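Local structure of (S)-ureidoglycine aminohydrolase (Escherichia coli, 1RC6) at residues 44-49 / 63-68; 81-86 / 115-120; 140-145 / 173-178. The protein catalyses the manganese-dependent, stereospecific deamination of (S)-ureidoglycine to (S)-ureidoglycolate and ammonia in the use of allantoin as a nitrogen source. All blocks are in the same frame, centred on the assembly; numbering follows the deposited sequence.

Contact 1: residues 44-49 / 63-68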
ATOM      1  N   ASN A  44      16.087  -3.977  13.154  1.00 34.00           N
ATOM      2  CA  ASN A  44      16.361  -5.173  12.368  1.00 33.13           C
ATOM      3  C   ASN A  44      15.475  -5.375  11.137  1.00 32.80           C
ATOM      4  O   ASN A  44      14.874  -6.444  10.963  1.00 31.82           O
ATOM      5  CB  ASN A  44      16.253  -6.388  13.278  1.00 38.61           C
ATOM      6  CG  ASN A  44      17.032  -6.211  14.554  1.00 36.99           C
ATOM      7  OD1 ASN A  44      18.205  -5.855  14.524  1.00 36.32           O
ATOM      8  ND2 ASN A  44      16.386  -6.457  15.687  1.00 38.42           N
ATOM      9  N   CYS A  45      15.420  -4.362  10.277  1.00 35.03           N
ATOM     10  CA  CYS A  45      14.604  -4.424   9.068  1.00 37.66           C
ATOM     11  C   CYS A  45      14.986  -3.276   8.147  1.00 38.45           C
ATOM     12  O   CYS A  45      15.458  -2.242   8.612  1.00 38.92           O
ATOM     13  CB  CYS A  45      13.128  -4.266   9.422  1.00 38.21           C
ATOM     14  SG  CYS A  45      12.762  -2.593  10.035  1.00 38.08           S
ATOM     15  N   ASP A  46      14.761  -3.458   6.850  1.00 35.28           N
ATOM     16  CA  ASP A  46      15.062  -2.420   5.873  1.00 35.17           C
ATOM     17  C   ASP A  46      13.777  -1.668   5.545  1.00 33.68           C
ATOM     18  O   ASP A  46      12.836  -2.246   5.004  1.00 32.85           O
ATOM     19  CB  ASP A  46      15.629  -3.028   4.588  1.00 42.03           C
ATOM     20  CG  ASP A  46      16.901  -3.808   4.825  1.00 42.29           C
ATOM     21  OD1 ASP A  46      17.717  -3.333   5.640  1.00 41.57           O
ATOM     22  OD2 ASP A  46      17.080  -4.880   4.193  1.00 42.62           O
ATOM     23  N   ALA A  47      13.728  -0.387   5.885  1.00 34.20           N
ATOM     24  CA  ALA A  47      12.534   0.397   5.587  1.00 34.46           C
ATOM     25  C   ALA A  47      12.805   1.345   4.438  1.00 33.68           C
ATOM     26  O   ALA A  47      13.830   2.023   4.384  1.00 34.56           O
ATOM     27  CB  ALA A  47      12.074   1.184   6.808  1.00 38.90           C
ATOM     28  N   THR A  48      11.881   1.379   3.498  1.00 31.13           N
ATOM     29  CA  THR A  48      12.039   2.262   2.376  1.00 31.84           C
ATOM     30  C   THR A  48      10.764   3.059   2.148  1.00 27.83           C
ATOM     31  O   THR A  48       9.726   2.523   1.776  1.00 28.74           O
ATOM     32  CB  THR A  48      12.456   1.459   1.125  1.00 43.80           C
ATOM     33  OG1 THR A  48      12.052   2.165  -0.050  1.00 47.21           O
ATOM     34  CG2 THR A  48      11.846   0.073   1.144  1.00 44.94           C
ATOM     35  N   ILE A  49      10.853   4.349   2.432  1.00 27.59           N
ATOM     36  CA  ILE A  49       9.744   5.279   2.261  1.00 27.68           C
ATOM     37  C   ILE A  49       9.394   5.436   0.771  1.00 27.59           C
ATOM     38  O   ILE A  49      10.289   5.524  -0.074  1.00 25.14           O
ATOM     39  CB  ILE A  49      10.120   6.641   2.835  1.00 23.76           C
ATOM     40  CG1 ILE A  49      10.381   6.506   4.329  1.00 24.60           C
ATOM     41  CG2 ILE A  49       9.039   7.641   2.561  1.00 21.58           C
ATOM     42  CD1 ILE A  49      11.082   7.703   4.927  1.00 21.44           C
ATOM     43  N   LEU A  63       7.504   0.392   2.424  1.00 26.51           N
ATOM     44  CA  LEU A  63       7.727  -0.990   2.069  1.00 28.96           C
ATOM     45  C   LEU A  63       8.787  -1.370   3.098  1.00 29.26           C
ATOM     46  O   LEU A  63       9.817  -0.712   3.204  1.00 30.91           O
ATOM     47  CB  LEU A  63       8.270  -1.106   0.656  1.00 42.19           C
ATOM     48  CG  LEU A  63       8.389  -2.524   0.094  1.00 50.78           C
ATOM     49  CD1 LEU A  63       8.687  -2.421  -1.398  1.00 58.46           C
ATOM     50  CD2 LEU A  63       9.495  -3.306   0.807  1.00 54.19           C
ATOM     51  N   VAL A  64       8.529  -2.407   3.880  1.00 22.34           N
ATOM     52  CA  VAL A  64       9.483  -2.787   4.901  1.00 20.19           C
ATOM     53  C   VAL A  64       9.716  -4.283   4.956  1.00 23.79           C
ATOM     54  O   VAL A  64       8.775  -5.063   5.146  1.00 22.92           O
ATOM     55  CB  VAL A  64       9.006  -2.324   6.303  1.00 16.28           C
ATOM     56  CG1 VAL A  64      10.110  -2.536   7.325  1.00 11.61           C
ATOM     57  CG2 VAL A  64       8.584  -0.861   6.259  1.00 13.34           C
ATOM     58  N   THR A  65      10.963  -4.699   4.771  1.00 34.51           N
ATOM     59  CA  THR A  65      11.247  -6.120   4.873  1.00 39.27           C
ATOM     60  C   THR A  65      11.799  -6.336   6.289  1.00 38.04           C
ATOM     61  O   THR A  65      12.794  -5.717   6.707  1.00 37.96           O
ATOM     62  CB  THR A  65      12.269  -6.606   3.818  1.00 36.47           C
ATOM     63  OG1 THR A  65      13.589  -6.288   4.257  1.00 45.62           O
ATOM     64  CG2 THR A  65      12.004  -5.944   2.472  1.00 41.06           C
ATOM     65  N   LEU A  66      11.122  -7.209   7.025  1.00 28.79           N
ATOM     66  CA  LEU A  66      11.493  -7.518   8.393  1.00 27.64           C
ATOM     67  C   LEU A  66      12.450  -8.678   8.493  1.00 27.27           C
ATOM     68  O   LEU A  66      12.183  -9.765   7.984  1.00 24.86           O
ATOM     69  CB  LEU A  66      10.239  -7.839   9.191  1.00 26.18           C
ATOM     70  CG  LEU A  66       9.145  -6.783   9.009  1.00 25.33           C
ATOM     71  CD1 LEU A  66       7.817  -7.358   9.464  1.00 21.99           C
ATOM     72  CD2 LEU A  66       9.515  -5.499   9.777  1.00 20.58           C
ATOM     73  N   HIS A  67      13.578  -8.442   9.141  1.00 31.44           N
ATOM     74  CA  HIS A  67      14.539  -9.510   9.353  1.00 32.88           C
ATOM     75  C   HIS A  67      14.157 -10.158  10.689  1.00 33.93           C
ATOM     76  O   HIS A  67      13.079  -9.872  11.229  1.00 33.52           O
ATOM     77  CB  HIS A  67      15.952  -8.929   9.370  1.00 32.24           C
ATOM     78  CG  HIS A  67      16.378  -8.392   8.041  1.00 36.38           C
ATOM     79  ND1 HIS A  67      16.747  -7.076   7.846  1.00 37.64           N
ATOM     80  CD2 HIS A  67      16.408  -8.974   6.818  1.00 35.97           C
ATOM     81  CE1 HIS A  67      16.975  -6.871   6.560  1.00 35.76           C
ATOM     82  NE2 HIS A  67      16.776  -8.007   5.916  1.00 36.48           N
ATOM     83  N   GLN A  68      15.005 -11.031  11.220  1.00 28.25           N
ATOM     84  CA  GLN A  68      14.688 -11.665  12.489  1.00 30.40           C
ATOM     85  C   GLN A  68      14.509 -10.605  13.570  1.00 31.51           C
ATOM     86  O   GLN A  68      15.415  -9.817  13.834  1.00 32.52           O
ATOM     87  CB  GLN A  68      15.792 -12.630  12.880  1.00 19.61           C
ATOM     88  CG  GLN A  68      16.106 -13.606  11.785  1.00 24.17           C
ATOM     89  CD  GLN A  68      17.141 -14.618  12.180  1.00 23.32           C
ATOM     90  OE1 GLN A  68      18.039 -14.334  12.984  1.00 26.77           O
ATOM     91  NE2 GLN A  68      17.043 -15.803  11.603  1.00 24.59           N
TER
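Strands 46-49 and 63-67 form an antiparallel beta hairpin in the N-terminal cupin barrel, their axes 4.9 Å apart; 46-49 is one of the two end strands of its sheet, and strand 60-67 pairs on its other side with strand 127-135. Five backbone hydrogen bonds hold the ladder. Asp46 with Thr65 and Thr48 with Leu63 are hydrogen-bonded pairs, each bonded both ways, and His67 N adds a fifth bond to Asn44 O (3.0 Å) where the chain turns its corner. The straightest runs from Thr48 N to Leu63 O, 160° at the hydrogen and nearly along the C=O axis. A weaker C-H link joins Val64 CA to Asp46 O.

The apolar contacts lie on the face of Cys45, Ala47, Val64 and Leu66. Cys45 SG abuts Val64 CG1 at 3.8 Å, its CB meets Leu66 CD2, and Ala47 CB approaches Val64 CG2 (4.1 Å). On the other face Thr48 CG2 runs alongside Leu63 CB, 3.8 Å away.

Among the polar side chains, His67, with CG anti to its carbonyl carbon, brings its ring to Asp46. The carboxylate plane stands 78° from the ring, and OD2 of Asp46 meets the ring edge at CE1 of His67, 3.1 Å away.

Contact 2: residues 81-86 / 115-120; sequences IETFLY and SLMTFV
Glu82 OE1, on a buried side chain, is gripped by one hydrogen bond, with Tyr110 OH; it lies on the side of strand 81-86 turned from segment 115-120. The backbone of the strand is fixed from both flanks, Thr83 and Leu85 bonding to Cys111 and Leu109, Glu82, Phe84 and Tyr86 to Arg134, Tyr132 and Phe130.

Toward 115-120 the contact is made by side chains. Met117 reaches across with CG anti to its backbone N (chi1 161°) and an extended second torsion, then bends at chi3 (-58°), so that CE swings to Thr83. There CE comes 3.3 Å from Thr83 OG1, the two side chains sliding past each other in opposite directions. Thr83 holds OG1 between its own N and carbonyl carbon.

Thr83, Leu85, Met117 and Phe119 line the interior of the N-terminal cupin barrel, a beta sandwich in which strand 81-89 belongs to one sheet and strand 118-121 to the facing one. The CA atoms of Thr83 and Met117 are accordingly 8.0 Å apart, a spacing spanned by side chains and not by a backbone ladder. Phe84, which points away, and Tyr86 touch strand 179-186 at Met181 and Ile183.

Leu85 carries the rest of the contact. Met117 SD sits 3.9 Å from Leu85 CB and equally 3.9 Å from Leu85 CD1, lying against the base of the leucine and one of its methyls. With CG anti to its N (chi1 177°), Leu85 sends CD1 on to Phe119, where it meets ring atom CD1 at 3.6 Å as the two side chains cross obliquely. Within segment 115-120, Met117 CG lies in the plane of the Phe119 ring, at its edge, while Leu131 touches both Leu85 and Phe119.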
ATOM      1  N   ILE A  81      -3.602  10.354  13.498  1.00 37.75           N
ATOM      2  CA  ILE A  81      -3.034   9.627  12.381  1.00 31.67           C
ATOM      3  C   ILE A  81      -3.580   8.215  12.300  1.00 32.49           C
ATOM      4  O   ILE A  81      -3.525   7.483  13.287  1.00 33.23           O
ATOM      5  CB  ILE A  81      -1.504   9.571  12.528  1.00 24.79           C
ATOM      6  CG1 ILE A  81      -0.928  10.969  12.287  1.00 20.51           C
ATOM      7  CG2 ILE A  81      -0.913   8.533  11.586  1.00 25.05           C
ATOM      8  CD1 ILE A  81       0.546  11.053  12.504  1.00 20.79           C
ATOM      9  N   GLU A  82      -4.121   7.838  11.141  1.00 24.41           N
ATOM     10  CA  GLU A  82      -4.639   6.481  10.954  1.00 23.57           C
ATOM     11  C   GLU A  82      -3.589   5.683  10.165  1.00 22.52           C
ATOM     12  O   GLU A  82      -2.853   6.254   9.350  1.00 22.01           O
ATOM     13  CB  GLU A  82      -5.988   6.504  10.211  1.00 27.72           C
ATOM     14  CG  GLU A  82      -5.950   7.118   8.825  1.00 26.82           C
ATOM     15  CD  GLU A  82      -7.344   7.297   8.218  1.00 29.55           C
ATOM     16  OE1 GLU A  82      -8.233   6.435   8.443  1.00 32.72           O
ATOM     17  OE2 GLU A  82      -7.553   8.295   7.497  1.00 27.48           O
ATOM     18  N   THR A  83      -3.504   4.377  10.409  1.00 24.19           N
ATOM     19  CA  THR A  83      -2.510   3.560   9.726  1.00 25.17           C
ATOM     20  C   THR A  83      -3.073   2.285   9.172  1.00 24.04           C
ATOM     21  O   THR A  83      -4.161   1.868   9.545  1.00 23.90           O
ATOM     22  CB  THR A  83      -1.354   3.184  10.660  1.00 26.58           C
ATOM     23  OG1 THR A  83      -1.856   2.372  11.721  1.00 28.19           O
ATOM     24  CG2 THR A  83      -0.709   4.431  11.239  1.00 23.27           C
ATOM     25  N   PHE A  84      -2.315   1.659   8.282  1.00 30.78           N
ATOM     26  CA  PHE A  84      -2.731   0.411   7.653  1.00 30.49           C
ATOM     27  C   PHE A  84      -1.512  -0.432   7.320  1.00 33.39           C
ATOM     28  O   PHE A  84      -0.540   0.065   6.751  1.00 34.54           O
ATOM     29  CB  PHE A  84      -3.529   0.716   6.379  1.00 21.90           C
ATOM     30  CG  PHE A  84      -3.852  -0.494   5.554  1.00 22.19           C
ATOM     31  CD1 PHE A  84      -2.937  -0.991   4.641  1.00 21.30           C
ATOM     32  CD2 PHE A  84      -5.075  -1.153   5.708  1.00 22.07           C
ATOM     33  CE1 PHE A  84      -3.224  -2.130   3.892  1.00 21.97           C
ATOM     34  CE2 PHE A  84      -5.373  -2.296   4.962  1.00 20.81           C
ATOM     35  CZ  PHE A  84      -4.447  -2.784   4.054  1.00 22.00           C
ATOM     36  N   LEU A  85      -1.564  -1.709   7.664  1.00 30.48           N
ATOM     37  CA  LEU A  85      -0.457  -2.609   7.397  1.00 30.48           C
ATOM     38  C   LEU A  85      -0.932  -3.806   6.580  1.00 32.58           C
ATOM     39  O   LEU A  85      -2.021  -4.315   6.801  1.00 33.51           O
ATOM     40  CB  LEU A  85       0.157  -3.091   8.720  1.00 28.36           C
ATOM     41  CG  LEU A  85       1.307  -4.112   8.683  1.00 27.23           C
ATOM     42  CD1 LEU A  85       1.995  -4.177  10.037  1.00 23.23           C
ATOM     43  CD2 LEU A  85       0.781  -5.470   8.282  1.00 24.92           C
ATOM     44  N   TYR A  86      -0.108  -4.252   5.635  1.00 27.54           N
ATOM     45  CA  TYR A  86      -0.450  -5.395   4.808  1.00 27.55           C
ATOM     46  C   TYR A  86       0.747  -6.331   4.680  1.00 27.33           C
ATOM     47  O   TYR A  86       1.827  -5.924   4.266  1.00 27.29           O
ATOM     48  CB  TYR A  86      -0.886  -4.942   3.419  1.00 32.37           C
ATOM     49  CG  TYR A  86      -1.148  -6.087   2.481  1.00 31.37           C
ATOM     50  CD1 TYR A  86      -2.406  -6.662   2.392  1.00 30.00           C
ATOM     51  CD2 TYR A  86      -0.116  -6.639   1.725  1.00 32.73           C
ATOM     52  CE1 TYR A  86      -2.642  -7.766   1.578  1.00 29.67           C
ATOM     53  CE2 TYR A  86      -0.335  -7.745   0.908  1.00 32.67           C
ATOM     54  CZ  TYR A  86      -1.601  -8.307   0.843  1.00 31.11           C
ATOM     55  OH  TYR A  86      -1.815  -9.441   0.088  1.00 31.73           O
ATOM     56  N   SER A 115      -4.644   4.973  17.897  1.00 31.90           N
ATOM     57  CA  SER A 115      -4.271   3.621  18.270  1.00 27.69           C
ATOM     58  C   SER A 115      -2.952   3.165  17.677  1.00 23.52           C
ATOM     59  O   SER A 115      -2.928   2.532  16.629  1.00 22.66           O
ATOM     60  CB  SER A 115      -5.369   2.639  17.880  1.00 38.70           C
ATOM     61  OG  SER A 115      -6.548   2.891  18.613  1.00 34.70           O
ATOM     62  N   LEU A 116      -1.855   3.500  18.351  1.00 29.65           N
ATOM     63  CA  LEU A 116      -0.532   3.089  17.927  1.00 25.43           C
ATOM     64  C   LEU A 116      -0.512   1.607  17.594  1.00 25.23           C
ATOM     65  O   LEU A 116      -1.223   0.800  18.205  1.00 27.81           O
ATOM     66  CB  LEU A 116       0.468   3.353  19.032  1.00 28.95           C
ATOM     67  CG  LEU A 116       1.209   4.687  18.957  1.00 31.58           C
ATOM     68  CD1 LEU A 116       0.276   5.784  18.472  1.00 31.74           C
ATOM     69  CD2 LEU A 116       1.814   4.989  20.323  1.00 29.59           C
ATOM     70  N   MET A 117       0.316   1.251  16.623  1.00 33.09           N
ATOM     71  CA  MET A 117       0.441  -0.129  16.172  1.00 30.29           C
ATOM     72  C   MET A 117       1.885  -0.587  16.358  1.00 31.25           C
ATOM     73  O   MET A 117       2.820   0.205  16.208  1.00 28.68           O
ATOM     74  CB  MET A 117       0.061  -0.201  14.696  1.00 33.50           C
ATOM     75  CG  MET A 117       0.549  -1.429  13.964  1.00 37.89           C
ATOM     76  SD  MET A 117       0.505  -1.246  12.143  1.00 36.47           S
ATOM     77  CE  MET A 117      -1.262  -0.876  11.846  1.00 32.92           C
ATOM     78  N   THR A 118       2.067  -1.851  16.725  1.00 29.25           N
ATOM     79  CA  THR A 118       3.410  -2.395  16.869  1.00 28.91           C
ATOM     80  C   THR A 118       3.391  -3.691  16.105  1.00 29.58           C
ATOM     81  O   THR A 118       2.336  -4.296  15.933  1.00 30.70           O
ATOM     82  CB  THR A 118       3.804  -2.663  18.331  1.00 31.35           C
ATOM     83  OG1 THR A 118       2.762  -3.391  18.988  1.00 27.70           O
ATOM     84  CG2 THR A 118       4.071  -1.345  19.059  1.00 30.79           C
ATOM     85  N   PHE A 119       4.547  -4.107  15.612  1.00 27.31           N
ATOM     86  CA  PHE A 119       4.598  -5.338  14.847  1.00 27.16           C
ATOM     87  C   PHE A 119       6.007  -5.853  14.797  1.00 26.04           C
ATOM     88  O   PHE A 119       6.960  -5.092  14.870  1.00 28.97           O
ATOM     89  CB  PHE A 119       4.083  -5.116  13.425  1.00 19.75           C
ATOM     90  CG  PHE A 119       4.695  -3.941  12.749  1.00 18.77           C
ATOM     91  CD1 PHE A 119       4.014  -2.725  12.683  1.00 19.45           C
ATOM     92  CD2 PHE A 119       5.983  -4.021  12.234  1.00 18.23           C
ATOM     93  CE1 PHE A 119       4.614  -1.601  12.112  1.00 17.36           C
ATOM     94  CE2 PHE A 119       6.596  -2.905  11.663  1.00 17.12           C
ATOM     95  CZ  PHE A 119       5.910  -1.690  11.602  1.00 19.34           C
ATOM     96  N   VAL A 120       6.128  -7.162  14.677  1.00 18.31           N
ATOM     97  CA  VAL A 120       7.415  -7.795  14.641  1.00 24.49           C
ATOM     98  C   VAL A 120       7.323  -9.041  13.813  1.00 23.11           C
ATOM     99  O   VAL A 120       6.272  -9.671  13.709  1.00 22.88           O
ATOM    100  CB  VAL A 120       7.896  -8.190  16.052  1.00 32.55           C
ATOM    101  CG1 VAL A 120       9.133  -9.074  15.959  1.00 35.44           C
ATOM    102  CG2 VAL A 120       8.235  -6.958  16.831  1.00 36.49           C
TER

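Contact 3: residues 140-145 / 173-178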
ATOM      1  N   GLU A 140     -18.753  14.985  11.673  1.00 61.24           N
ATOM      2  CA  GLU A 140     -19.776  14.943  12.717  1.00 61.24           C
ATOM      3  C   GLU A 140     -20.611  13.665  12.698  1.00 61.24           C
ATOM      4  O   GLU A 140     -21.162  13.277  11.663  1.00 61.24           O
ATOM      5  CB  GLU A 140     -20.711  16.151  12.595  1.00 90.57           C
ATOM      6  CG  GLU A 140     -20.004  17.504  12.699  1.00 90.57           C
ATOM      7  CD  GLU A 140     -19.667  17.902  14.141  1.00 90.57           C
ATOM      8  OE1 GLU A 140     -19.293  17.005  14.937  1.00 90.57           O
ATOM      9  OE2 GLU A 140     -19.765  19.113  14.475  1.00 90.57           O
ATOM     10  N   GLY A 141     -20.687  13.011  13.852  1.00 44.37           N
ATOM     11  CA  GLY A 141     -21.482  11.806  13.972  1.00 44.37           C
ATOM     12  C   GLY A 141     -20.903  10.525  13.416  1.00 44.37           C
ATOM     13  O   GLY A 141     -21.656   9.614  13.067  1.00 44.37           O
ATOM     14  N   TYR A 142     -19.577  10.440  13.331  1.00 54.23           N
ATOM     15  CA  TYR A 142     -18.928   9.242  12.817  1.00 54.23           C
ATOM     16  C   TYR A 142     -17.539   9.055  13.377  1.00 54.23           C
ATOM     17  O   TYR A 142     -16.917   9.999  13.873  1.00 54.23           O
ATOM     18  CB  TYR A 142     -18.813   9.286  11.301  1.00 41.51           C
ATOM     19  CG  TYR A 142     -20.115   9.336  10.555  1.00 41.51           C
ATOM     20  CD1 TYR A 142     -20.786  10.545  10.356  1.00 41.51           C
ATOM     21  CD2 TYR A 142     -20.658   8.183  10.007  1.00 41.51           C
ATOM     22  CE1 TYR A 142     -21.961  10.595   9.619  1.00 41.51           C
ATOM     23  CE2 TYR A 142     -21.827   8.219   9.273  1.00 41.51           C
ATOM     24  CZ  TYR A 142     -22.476   9.424   9.078  1.00 41.51           C
ATOM     25  OH  TYR A 142     -23.633   9.445   8.332  1.00 41.51           O
ATOM     26  N   ALA A 143     -17.055   7.823  13.273  1.00 39.16           N
ATOM     27  CA  ALA A 143     -15.728   7.476  13.751  1.00 37.42           C
ATOM     28  C   ALA A 143     -15.350   6.115  13.177  1.00 36.28           C
ATOM     29  O   ALA A 143     -16.198   5.239  13.046  1.00 36.60           O
ATOM     30  CB  ALA A 143     -15.713   7.443  15.271  1.00 31.90           C
ATOM     31  N   PRO A 144     -14.071   5.930  12.814  1.00 34.88           N
ATOM     32  CA  PRO A 144     -13.620   4.657  12.252  1.00 31.31           C
ATOM     33  C   PRO A 144     -13.275   3.698  13.386  1.00 31.42           C
ATOM     34  O   PRO A 144     -13.440   4.034  14.557  1.00 32.04           O
ATOM     35  CB  PRO A 144     -12.402   5.064  11.447  1.00 27.25           C
ATOM     36  CG  PRO A 144     -11.776   6.080  12.364  1.00 29.66           C
ATOM     37  CD  PRO A 144     -12.964   6.905  12.868  1.00 29.66           C
ATOM     38  N   TRP A 145     -12.795   2.511  13.044  1.00 31.55           N
ATOM     39  CA  TRP A 145     -12.430   1.540  14.066  1.00 30.13           C
ATOM     40  C   TRP A 145     -11.453   0.480  13.554  1.00 30.40           C
ATOM     41  O   TRP A 145     -11.346   0.235  12.350  1.00 28.98           O
ATOM     42  CB  TRP A 145     -13.684   0.863  14.615  1.00 26.56           C
ATOM     43  CG  TRP A 145     -14.488   0.189  13.570  1.00 25.65           C
ATOM     44  CD1 TRP A 145     -14.339  -1.090  13.105  1.00 23.38           C
ATOM     45  CD2 TRP A 145     -15.559   0.774  12.816  1.00 24.71           C
ATOM     46  NE1 TRP A 145     -15.256  -1.338  12.106  1.00 23.07           N
ATOM     47  CE2 TRP A 145     -16.018  -0.214  11.908  1.00 23.20           C
ATOM     48  CE3 TRP A 145     -16.171   2.039  12.820  1.00 23.62           C
ATOM     49  CZ2 TRP A 145     -17.074   0.021  11.007  1.00 22.73           C
ATOM     50  CZ3 TRP A 145     -17.218   2.276  11.928  1.00 25.58           C
ATOM     51  CH2 TRP A 145     -17.660   1.267  11.031  1.00 25.36           C
ATOM     52  N   LYS A 173     -17.157   0.824   4.131  1.00 35.63           N
ATOM     53  CA  LYS A 173     -17.467   1.980   3.290  1.00 40.98           C
ATOM     54  C   LYS A 173     -18.083   3.143   4.067  1.00 41.08           C
ATOM     55  O   LYS A 173     -18.176   4.245   3.551  1.00 44.11           O
ATOM     56  CB  LYS A 173     -18.430   1.567   2.179  1.00 52.32           C
ATOM     57  CG  LYS A 173     -18.082   0.243   1.525  1.00 59.46           C
ATOM     58  CD  LYS A 173     -16.864   0.351   0.630  1.00 65.99           C
ATOM     59  CE  LYS A 173     -17.277   0.630  -0.802  1.00 71.00           C
ATOM     60  NZ  LYS A 173     -18.048  -0.507  -1.389  1.00 73.64           N
ATOM     61  N   GLU A 174     -18.513   2.898   5.299  1.00 37.65           N
ATOM     62  CA  GLU A 174     -19.128   3.930   6.133  1.00 37.96           C
ATOM     63  C   GLU A 174     -18.309   5.217   6.245  1.00 33.49           C
ATOM     64  O   GLU A 174     -17.078   5.191   6.312  1.00 33.83           O
ATOM     65  CB  GLU A 174     -19.397   3.387   7.548  1.00 51.89           C
ATOM     66  CG  GLU A 174     -20.645   2.529   7.696  1.00 69.45           C
ATOM     67  CD  GLU A 174     -20.664   1.331   6.760  1.00 80.52           C
ATOM     68  OE1 GLU A 174     -19.735   0.497   6.827  1.00 86.64           O
ATOM     69  OE2 GLU A 174     -21.618   1.220   5.957  1.00 88.71           O
ATOM     70  N   LEU A 175     -19.012   6.341   6.300  1.00 31.27           N
ATOM     71  CA  LEU A 175     -18.381   7.643   6.401  1.00 28.43           C
ATOM     72  C   LEU A 175     -17.413   7.726   7.556  1.00 26.73           C
ATOM     73  O   LEU A 175     -16.610   8.660   7.629  1.00 26.53           O
ATOM     74  CB  LEU A 175     -19.435   8.733   6.561  1.00 27.18           C
ATOM     75  CG  LEU A 175     -20.537   8.757   5.497  1.00 25.19           C
ATOM     76  CD1 LEU A 175     -21.440   9.942   5.744  1.00 24.70           C
ATOM     77  CD2 LEU A 175     -19.921   8.827   4.106  1.00 23.06           C
ATOM     78  N   GLY A 176     -17.500   6.766   8.473  1.00 31.89           N
ATOM     79  CA  GLY A 176     -16.598   6.758   9.610  1.00 28.96           C
ATOM     80  C   GLY A 176     -15.195   6.689   9.048  1.00 29.42           C
ATOM     81  O   GLY A 176     -14.240   7.265   9.608  1.00 26.83           O
ATOM     82  N   PHE A 177     -15.083   5.990   7.918  1.00 30.44           N
ATOM     83  CA  PHE A 177     -13.810   5.836   7.235  1.00 32.41           C
ATOM     84  C   PHE A 177     -13.639   6.898   6.153  1.00 33.34           C
ATOM     85  O   PHE A 177     -14.569   7.210   5.417  1.00 34.20           O
ATOM     86  CB  PHE A 177     -13.706   4.441   6.629  1.00 29.83           C
ATOM     87  CG  PHE A 177     -13.516   3.351   7.647  1.00 32.32           C
ATOM     88  CD1 PHE A 177     -12.258   2.809   7.877  1.00 34.22           C
ATOM     89  CD2 PHE A 177     -14.586   2.899   8.409  1.00 32.83           C
ATOM     90  CE1 PHE A 177     -12.073   1.836   8.856  1.00 35.68           C
ATOM     91  CE2 PHE A 177     -14.413   1.937   9.379  1.00 31.97           C
ATOM     92  CZ  PHE A 177     -13.156   1.402   9.606  1.00 35.68           C
ATOM     93  N   ASP A 178     -12.434   7.454   6.078  1.00 31.74           N
ATOM     94  CA  ASP A 178     -12.117   8.478   5.105  1.00 30.22           C
ATOM     95  C   ASP A 178     -11.105   7.945   4.086  1.00 29.27           C
ATOM     96  O   ASP A 178     -10.450   8.714   3.390  1.00 28.62           O
ATOM     97  CB  ASP A 178     -11.555   9.705   5.823  1.00 31.02           C
ATOM     98  CG  ASP A 178     -10.195   9.448   6.439  1.00 31.25           C
ATOM     99  OD1 ASP A 178      -9.737   8.285   6.429  1.00 31.73           O
ATOM    100  OD2 ASP A 178      -9.585  10.419   6.941  1.00 33.11           O
TER
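Tyr142 leaves the backbone with CG anti to its carbonyl carbon, and its CB rests on Gly176 CA at 3.8 Å. Farther out, CD2 and CE2 lie against Leu175 CB, which sits over one ring face, 3.8 Å from the centroid and 19° off the normal, a CH-pi contact. CZ and then OH run beside Leu175 CD1, the hydroxyl oxygen of Tyr142 ending 3.4 Å from that methyl; the two side chains point the same way.

Next along the chain, Ala143 O faces Gly176 CA at 3.8 Å, an approach made possible by the missing side chain. Gly176 belongs to a beta turn closed by a hydrogen bond from Phe177 N to Glu174 O (2.7 Å). The turn presents Phe177 to Pro144 and Trp145. Pro144 CB stands almost exactly above the Phe177 ring centre, 4.0 Å away, a second CH-pi contact. CE2 of Phe177 points into the face of the Trp145 six-membered ring, a T-shaped pair with planes at 83° and centroids 4.8 Å apart, while the ring edge of Phe177 at CZ meets Trp145 O. Tyr136 OH bonds Gly176 O, and Tyr110 meets the Phe177 ring. Two irregular loops are thus clasped together, one after strand 127-135 and the other before strand 179-186, at the junction of the two cupin barrels of a bicupin.

Contacts 1, 2 and 3 follow one another in series along the chain. Contacts 1 and 2 reach the same six-stranded sheet, at strands 46-49 with 60-67 and at strand 81-89; their centres are 15 Å apart and their nearest atoms about 4 Å. Contact 3 lies 18 Å from contact 2 between centres and touches it where Glu82 OE2 and Asp178 OD1 are modelled 2.4 Å apart, like charges brought close; from contact 1 its centre is 31 Å away. The Mn(2+) ligands inferred by similarity, Glu196, His198, His202 and Gln236, belong to none of the contacts. Side chain to side chain, Phe177 is about 10 Å and Phe84 about 11 Å from Lys253, a probable substrate-binding residue.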